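Long-range contact in Endonuclease/exonuclease/phosphatase (Leptotrichia buccalis C-1013-b, PDB 3TEB), which probably acts as a magnesium-dependent hydrolase of the endonuclease/exonuclease/phosphatase family, possibly a nuclease that cleaves phosphodiester bonds: residues D36-M47 and K90-H101. Residues are numbered along the deposited sequence; the frame is centred on the assembly and turned at random.
Sequences DVIAMQEVNQLM and KYNEGVAVITRH. With MG (magnesium ion), chain C.
Asp-36 OD1 sits at the edge of the His-101 ring, close to its plane, and takes a hydrogen bond from NE2 (2.7 Å) on its anti lone pair; carboxylate and imidazole are nearly coplanar, 17° apart. The same OD1 lies over one face of the Arg-100 guanidinium, 3.4 Å from NH1, a salt bridge of charges alone; at the guanidinium edge a water lies in plane, weakly bonded to NH1, which also bonds to Gln-34 O. At the Tyr-91 ring edge Gln-45 C and Leu-46 N lie in plane, and Leu-46 CG approaches CE1 obliquely (3.8 Å). Were Asp-36 an alanine, His-101 NE2 would probably lose its acceptor, the imidazole turning more freely, and Arg-100 a nearby negative charge. Asp-36 O is gripped twice, by Arg-100 N and by Thr-99 OG1 (3.0 Å), the hydroxyl placed there by lying opposite the backbone N (chi1 -178°). The antiparallel ladder runs on through Ile-38/Ile-98 and Met-40/Ala-96, where the selenomethionine CE bends back against Ile-98 CG1. A G1 bulge then sets Glu-42 and Val-43 against Gly-94, and the corner presents Glu-42, whose OE2 binds magnesium and meets Asn-10 ND2; Asp-256, another magnesium ligand, is nearby. Strand 37-46 continues the sheet to strand 4-10, Met-40, Val-43 and Ile-98 pack against helix 61-69, and Val-95, Val-97 and Thr-99 meet strand 124-132 of the second sheet, as in the DNase I-like sandwich.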
ATOM      1  N   ASP A  36      10.221   0.700   8.335  1.00 40.08           N
ATOM      2  CA  ASP A  36      10.216  -0.726   8.589  1.00 39.99           C
ATOM      3  C   ASP A  36       9.475  -1.457   7.493  1.00 38.70           C
ATOM      4  O   ASP A  36       9.888  -2.539   7.068  1.00 39.03           O
ATOM      5  CB  ASP A  36       9.563  -1.040   9.929  1.00 40.73           C
ATOM      6  CG  ASP A  36      10.343  -0.484  11.102  1.00 43.23           C
ATOM      7  OD1 ASP A  36      11.053  -1.276  11.765  1.00 45.95           O
ATOM      8  OD2 ASP A  36      10.258   0.740  11.356  1.00 44.49           O
ATOM      9  N   VAL A  37       8.370  -0.875   7.039  1.00 37.05           N
ATOM     10  CA  VAL A  37       7.533  -1.524   6.031  1.00 35.34           C
ATOM     11  C   VAL A  37       6.992  -0.504   5.029  1.00 34.01           C
ATOM     12  O   VAL A  37       6.395   0.493   5.424  1.00 34.27           O
ATOM     13  CB  VAL A  37       6.353  -2.281   6.695  1.00 35.31           C
ATOM     14  CG1 VAL A  37       5.362  -2.779   5.648  1.00 34.78           C
ATOM     15  CG2 VAL A  37       6.858  -3.430   7.563  1.00 35.23           C
ATOM     16  N   ILE A  38       7.202  -0.753   3.739  1.00 32.25           N
ATOM     17  CA  ILE A  38       6.606   0.078   2.699  1.00 30.65           C
ATOM     18  C   ILE A  38       5.557  -0.717   1.934  1.00 29.78           C
ATOM     19  O   ILE A  38       5.851  -1.798   1.410  1.00 30.00           O
ATOM     20  CB  ILE A  38       7.650   0.599   1.715  1.00 30.71           C
ATOM     21  CG1 ILE A  38       8.659   1.514   2.418  1.00 30.87           C
ATOM     22  CG2 ILE A  38       6.971   1.363   0.588  1.00 30.81           C
ATOM     23  CD1 ILE A  38       9.956   0.838   2.785  1.00 31.20           C
ATOM     24  N   ALA A  39       4.331  -0.199   1.887  1.00 28.72           N
ATOM     25  CA  ALA A  39       3.269  -0.846   1.121  1.00 27.67           C
ATOM     26  C   ALA A  39       3.018  -0.036  -0.151  1.00 27.15           C
ATOM     27  O   ALA A  39       2.874   1.176  -0.097  1.00 27.49           O
ATOM     28  CB  ALA A  39       2.002  -0.982   1.955  1.00 27.64           C
HETATM   29  N   MSE A  40       2.991  -0.702  -1.299  1.00 26.41           N
HETATM   30  CA  MSE A  40       2.850  -0.021  -2.584  1.00 25.69           C
HETATM   31  C   MSE A  40       1.756  -0.633  -3.440  1.00 25.24           C
HETATM   32  O   MSE A  40       1.610  -1.871  -3.493  1.00 25.27           O
HETATM   33  CB  MSE A  40       4.161  -0.067  -3.339  1.00 25.60           C
HETATM   34  CG  MSE A  40       5.187   0.869  -2.782  1.00 26.45           C
HETATM   35 SE   MSE A  40       6.846   0.705  -3.774  0.75 29.40          SE
HETATM   36  CE  MSE A  40       7.305  -1.110  -3.224  1.00 27.44           C
ATOM     37  N   GLN A  41       0.992   0.239  -4.098  1.00 24.67           N
ATOM     38  CA  GLN A  41      -0.039  -0.178  -5.036  1.00 24.22           C
ATOM     39  C   GLN A  41       0.233   0.402  -6.420  1.00 23.90           C
ATOM     40  O   GLN A  41       1.043   1.329  -6.583  1.00 23.80           O
ATOM     41  CB  GLN A  41      -1.424   0.242  -4.551  1.00 24.39           C
ATOM     42  CG  GLN A  41      -1.753  -0.174  -3.129  1.00 25.62           C
ATOM     43  CD  GLN A  41      -1.098   0.725  -2.092  1.00 27.98           C
ATOM     44  OE1 GLN A  41      -1.047   1.950  -2.261  1.00 30.60           O
ATOM     45  NE2 GLN A  41      -0.585   0.126  -1.017  1.00 28.06           N
ATOM     46  N   GLU A  42      -0.476  -0.130  -7.414  1.00 23.84           N
ATOM     47  CA  GLU A  42      -0.274   0.242  -8.821  1.00 23.99           C
ATOM     48  C   GLU A  42       1.229   0.115  -9.149  1.00 23.78           C
ATOM     49  O   GLU A  42       1.849   1.035  -9.653  1.00 23.99           O
ATOM     50  CB  GLU A  42      -0.873   1.640  -9.179  1.00 24.17           C
ATOM     51  CG  GLU A  42      -2.421   1.788  -9.036  1.00 26.79           C
ATOM     52  CD  GLU A  42      -3.037   2.982  -9.830  1.00 31.63           C
ATOM     53  OE1 GLU A  42      -2.985   2.990 -11.086  1.00 34.87           O
ATOM     54  OE2 GLU A  42      -3.613   3.915  -9.215  1.00 33.11           O
ATOM     55  N   VAL A  43       1.808  -1.030  -8.816  1.00 23.64           N
ATOM     56  CA  VAL A  43       3.197  -1.323  -9.143  1.00 23.68           C
ATOM     57  C   VAL A  43       3.177  -2.111 -10.436  1.00 23.80           C
ATOM     58  O   VAL A  43       2.584  -3.185 -10.486  1.00 24.28           O
ATOM     59  CB  VAL A  43       3.879  -2.158  -8.037  1.00 23.66           C
ATOM     60  CG1 VAL A  43       5.232  -2.638  -8.489  1.00 23.81           C
ATOM     61  CG2 VAL A  43       4.018  -1.344  -6.770  1.00 23.51           C
ATOM     62  N   ASN A  44       3.815  -1.585 -11.479  1.00 23.71           N
ATOM     63  CA  ASN A  44       3.691  -2.163 -12.825  1.00 23.55           C
ATOM     64  C   ASN A  44       4.985  -2.734 -13.372  1.00 23.69           C
ATOM     65  O   ASN A  44       6.084  -2.305 -13.005  1.00 23.74           O
ATOM     66  CB  ASN A  44       3.148  -1.130 -13.829  1.00 23.61           C
ATOM     67  CG  ASN A  44       1.802  -0.538 -13.419  1.00 23.70           C
ATOM     68  OD1 ASN A  44       0.862  -1.262 -13.104  1.00 25.56           O
ATOM     69  ND2 ASN A  44       1.704   0.787 -13.438  1.00 23.89           N
ATOM     70  N   GLN A  45       4.831  -3.707 -14.259  1.00 23.01           N
ATOM     71  CA  GLN A  45       5.929  -4.206 -15.079  1.00 22.17           C
ATOM     72  C   GLN A  45       5.420  -4.537 -16.484  1.00 22.73           C
ATOM     73  O   GLN A  45       4.235  -4.824 -16.685  1.00 23.47           O
ATOM     74  CB  GLN A  45       6.560  -5.438 -14.444  1.00 21.71           C
ATOM     75  CG  GLN A  45       5.678  -6.693 -14.474  1.00 22.26           C
ATOM     76  CD  GLN A  45       6.285  -7.871 -13.730  1.00 22.51           C
ATOM     77  OE1 GLN A  45       7.301  -7.738 -13.037  1.00 23.44           O
ATOM     78  NE2 GLN A  45       5.666  -9.033 -13.874  1.00 22.98           N
ATOM     79  N   LEU A  46       6.318  -4.496 -17.457  1.00 23.04           N
ATOM     80  CA  LEU A  46       5.952  -4.803 -18.831  1.00 24.30           C
ATOM     81  C   LEU A  46       5.774  -6.294 -19.044  1.00 24.71           C
ATOM     82  O   LEU A  46       6.700  -7.062 -18.808  1.00 24.43           O
ATOM     83  CB  LEU A  46       7.026  -4.292 -19.775  1.00 24.37           C
ATOM     84  CG  LEU A  46       6.957  -2.813 -20.091  1.00 26.07           C
ATOM     85  CD1 LEU A  46       8.327  -2.317 -20.538  1.00 28.46           C
ATOM     86  CD2 LEU A  46       5.915  -2.569 -21.162  1.00 28.10           C
HETATM   87  N   MSE A  47       4.599  -6.698 -19.518  1.00 26.11           N
HETATM   88  CA  MSE A  47       4.318  -8.109 -19.759  1.00 27.67           C
HETATM   89  C   MSE A  47       5.366  -8.770 -20.629  1.00 28.02           C
HETATM   90  O   MSE A  47       5.581  -9.983 -20.548  1.00 28.54           O
HETATM   91  CB  MSE A  47       2.997  -8.285 -20.478  1.00 29.99           C
HETATM   92  CG  MSE A  47       1.803  -7.680 -19.818  1.00 33.71           C
HETATM   93 SE   MSE A  47       0.306  -8.130 -20.953  0.75 44.38          SE
HETATM   94  CE  MSE A  47       0.995  -7.550 -22.701  1.00 42.67           C
ATOM     95  N   LYS A  90       0.434  -2.220 -21.854  1.00 29.27           N
ATOM     96  CA  LYS A  90       0.872  -3.599 -21.787  1.00 28.91           C
ATOM     97  C   LYS A  90       1.598  -3.866 -20.469  1.00 28.46           C
ATOM     98  O   LYS A  90       2.661  -4.491 -20.453  1.00 28.36           O
ATOM     99  CB  LYS A  90       1.772  -3.934 -22.980  1.00 29.12           C
ATOM    100  CG  LYS A  90       1.038  -4.102 -24.316  1.00 29.97           C
ATOM    101  CD  LYS A  90       1.976  -4.646 -25.382  1.00 31.42           C
ATOM    102  CE  LYS A  90       1.234  -5.250 -26.562  1.00 33.25           C
ATOM    103  NZ  LYS A  90       1.334  -4.403 -27.799  1.00 35.04           N
ATOM    104  N   TYR A  91       1.021  -3.392 -19.366  1.00 28.19           N
ATOM    105  CA  TYR A  91       1.579  -3.646 -18.041  1.00 27.97           C
ATOM    106  C   TYR A  91       0.839  -4.736 -17.250  1.00 27.43           C
ATOM    107  O   TYR A  91      -0.365  -4.948 -17.425  1.00 27.49           O
ATOM    108  CB  TYR A  91       1.577  -2.370 -17.200  1.00 28.23           C
ATOM    109  CG  TYR A  91       2.478  -1.285 -17.695  1.00 29.99           C
ATOM    110  CD1 TYR A  91       3.854  -1.474 -17.780  1.00 31.38           C
ATOM    111  CD2 TYR A  91       1.962  -0.051 -18.054  1.00 31.49           C
ATOM    112  CE1 TYR A  91       4.693  -0.458 -18.240  1.00 33.02           C
ATOM    113  CE2 TYR A  91       2.783   0.963 -18.511  1.00 33.66           C
ATOM    114  CZ  TYR A  91       4.149   0.759 -18.603  1.00 33.91           C
ATOM    115  OH  TYR A  91       4.961   1.782 -19.054  1.00 35.59           O
ATOM    116  N   ASN A  92       1.576  -5.419 -16.381  1.00 26.95           N
ATOM    117  CA  ASN A  92       0.968  -6.161 -15.299  1.00 26.82           C
ATOM    118  C   ASN A  92       0.838  -5.198 -14.129  1.00 26.84           C
ATOM    119  O   ASN A  92       1.800  -4.504 -13.773  1.00 26.79           O
ATOM    120  CB  ASN A  92       1.825  -7.366 -14.881  1.00 26.91           C
ATOM    121  CG  ASN A  92       1.992  -8.416 -15.991  1.00 27.90           C
ATOM    122  OD1 ASN A  92       3.057  -9.044 -16.090  1.00 29.54           O
ATOM    123  ND2 ASN A  92       0.950  -8.624 -16.812  1.00 28.96           N
ATOM    124  N   GLU A  93      -0.348  -5.136 -13.543  1.00 26.98           N
ATOM    125  CA  GLU A  93      -0.568  -4.285 -12.380  1.00 27.40           C
ATOM    126  C   GLU A  93      -0.584  -5.146 -11.127  1.00 26.33           C
ATOM    127  O   GLU A  93      -1.229  -6.192 -11.102  1.00 26.49           O
ATOM    128  CB  GLU A  93      -1.882  -3.509 -12.519  1.00 28.25           C
ATOM    129  CG  GLU A  93      -1.986  -2.329 -11.564  1.00 32.64           C
ATOM    130  CD  GLU A  93      -3.169  -1.391 -11.859  1.00 39.28           C
ATOM    131  OE1 GLU A  93      -4.043  -1.230 -10.951  1.00 42.23           O
ATOM    132  OE2 GLU A  93      -3.224  -0.812 -12.982  1.00 41.56           O
ATOM    133  N   GLY A  94       0.121  -4.720 -10.093  1.00 25.27           N
ATOM    134  CA  GLY A  94       0.168  -5.499  -8.876  1.00 24.45           C
ATOM    135  C   GLY A  94       0.395  -4.636  -7.665  1.00 24.35           C
ATOM    136  O   GLY A  94       0.311  -3.415  -7.742  1.00 24.55           O
ATOM    137  N   VAL A  95       0.672  -5.269  -6.537  1.00 24.01           N
ATOM    138  CA  VAL A  95       0.969  -4.544  -5.317  1.00 23.98           C
ATOM    139  C   VAL A  95       2.258  -5.098  -4.797  1.00 24.00           C
ATOM    140  O   VAL A  95       2.663  -6.185  -5.204  1.00 24.02           O
ATOM    141  CB  VAL A  95      -0.134  -4.711  -4.250  1.00 24.05           C
ATOM    142  CG1 VAL A  95      -1.376  -3.917  -4.630  1.00 24.28           C
ATOM    143  CG2 VAL A  95      -0.487  -6.168  -4.056  1.00 24.02           C
ATOM    144  N   ALA A  96       2.920  -4.357  -3.916  1.00 24.19           N
ATOM    145  CA  ALA A  96       4.150  -4.860  -3.331  1.00 24.41           C
ATOM    146  C   ALA A  96       4.311  -4.432  -1.887  1.00 24.95           C
ATOM    147  O   ALA A  96       3.572  -3.576  -1.393  1.00 25.19           O
ATOM    148  CB  ALA A  96       5.337  -4.446  -4.147  1.00 24.16           C
ATOM    149  N   VAL A  97       5.258  -5.062  -1.204  1.00 25.64           N
ATOM    150  CA  VAL A  97       5.664  -4.651   0.126  1.00 26.44           C
ATOM    151  C   VAL A  97       7.177  -4.694   0.138  1.00 27.11           C
ATOM    152  O   VAL A  97       7.774  -5.665  -0.317  1.00 27.58           O
ATOM    153  CB  VAL A  97       5.159  -5.631   1.210  1.00 26.41           C
ATOM    154  CG1 VAL A  97       5.672  -5.213   2.570  1.00 26.73           C
ATOM    155  CG2 VAL A  97       3.642  -5.718   1.229  1.00 26.05           C
ATOM    156  N   ILE A  98       7.805  -3.639   0.628  1.00 27.92           N
ATOM    157  CA  ILE A  98       9.244  -3.674   0.886  1.00 28.86           C
ATOM    158  C   ILE A  98       9.454  -3.711   2.395  1.00 29.48           C
ATOM    159  O   ILE A  98       8.674  -3.112   3.147  1.00 29.77           O
ATOM    160  CB  ILE A  98       9.965  -2.424   0.354  1.00 28.96           C
ATOM    161  CG1 ILE A  98       9.672  -2.185  -1.137  1.00 29.88           C
ATOM    162  CG2 ILE A  98      11.456  -2.520   0.620  1.00 29.26           C
ATOM    163  CD1 ILE A  98      10.325  -3.162  -2.100  1.00 31.35           C
ATOM    164  N   THR A  99      10.492  -4.402   2.855  1.00 29.95           N
ATOM    165  CA  THR A  99      10.737  -4.430   4.287  1.00 30.56           C
ATOM    166  C   THR A  99      12.192  -4.520   4.681  1.00 30.85           C
ATOM    167  O   THR A  99      12.987  -5.148   3.993  1.00 30.85           O
ATOM    168  CB  THR A  99       9.851  -5.491   5.038  1.00 30.76           C
ATOM    169  OG1 THR A  99      10.117  -5.418   6.446  1.00 31.73           O
ATOM    170  CG2 THR A  99      10.064  -6.914   4.527  1.00 30.40           C
ATOM    171  N   ARG A 100      12.499  -3.864   5.798  1.00 31.48           N
ATOM    172  CA  ARG A 100      13.786  -3.903   6.486  1.00 32.48           C
ATOM    173  C   ARG A 100      13.987  -5.209   7.243  1.00 33.42           C
ATOM    174  O   ARG A 100      15.130  -5.594   7.537  1.00 33.80           O
ATOM    175  CB  ARG A 100      13.809  -2.800   7.528  1.00 32.47           C
ATOM    176  CG  ARG A 100      14.742  -1.684   7.289  1.00 32.76           C
ATOM    177  CD  ARG A 100      14.481  -0.582   8.297  1.00 34.23           C
ATOM    178  NE  ARG A 100      14.785  -1.006   9.663  1.00 37.02           N
ATOM    179  CZ  ARG A 100      14.353  -0.399  10.769  1.00 38.30           C
ATOM    180  NH1 ARG A 100      13.585   0.677  10.698  1.00 38.19           N
ATOM    181  NH2 ARG A 100      14.678  -0.885  11.960  1.00 40.19           N
ATOM    182  N   HIS A 101      12.872  -5.859   7.586  1.00 34.00           N
ATOM    183  CA  HIS A 101      12.859  -7.053   8.421  1.00 35.20           C
ATOM    184  C   HIS A 101      12.729  -8.330   7.632  1.00 35.29           C
ATOM    185  O   HIS A 101      12.080  -8.359   6.599  1.00 35.36           O
ATOM    186  CB  HIS A 101      11.675  -6.996   9.370  1.00 35.64           C
ATOM    187  CG  HIS A 101      11.676  -5.795  10.255  1.00 37.86           C
ATOM    188  ND1 HIS A 101      12.551  -5.650  11.310  1.00 39.97           N
ATOM    189  CD2 HIS A 101      10.908  -4.682  10.244  1.00 39.31           C
ATOM    190  CE1 HIS A 101      12.323  -4.495  11.910  1.00 41.09           C
ATOM    191  NE2 HIS A 101      11.333  -3.886  11.280  1.00 40.82           N
TER
HETATM  192 MG    MG C 301      -4.199   5.348 -10.108  1.00 32.96          MG
HETATM  193  O   HOH W   1      11.434   2.596  12.326  1.00 54.92           O
HETATM  194  O   HOH W   2      -2.475  -1.954  -7.512  1.00 37.01           O
HETATM  195  O   HOH W   3      -1.149  -0.692 -15.154  1.00 26.37           O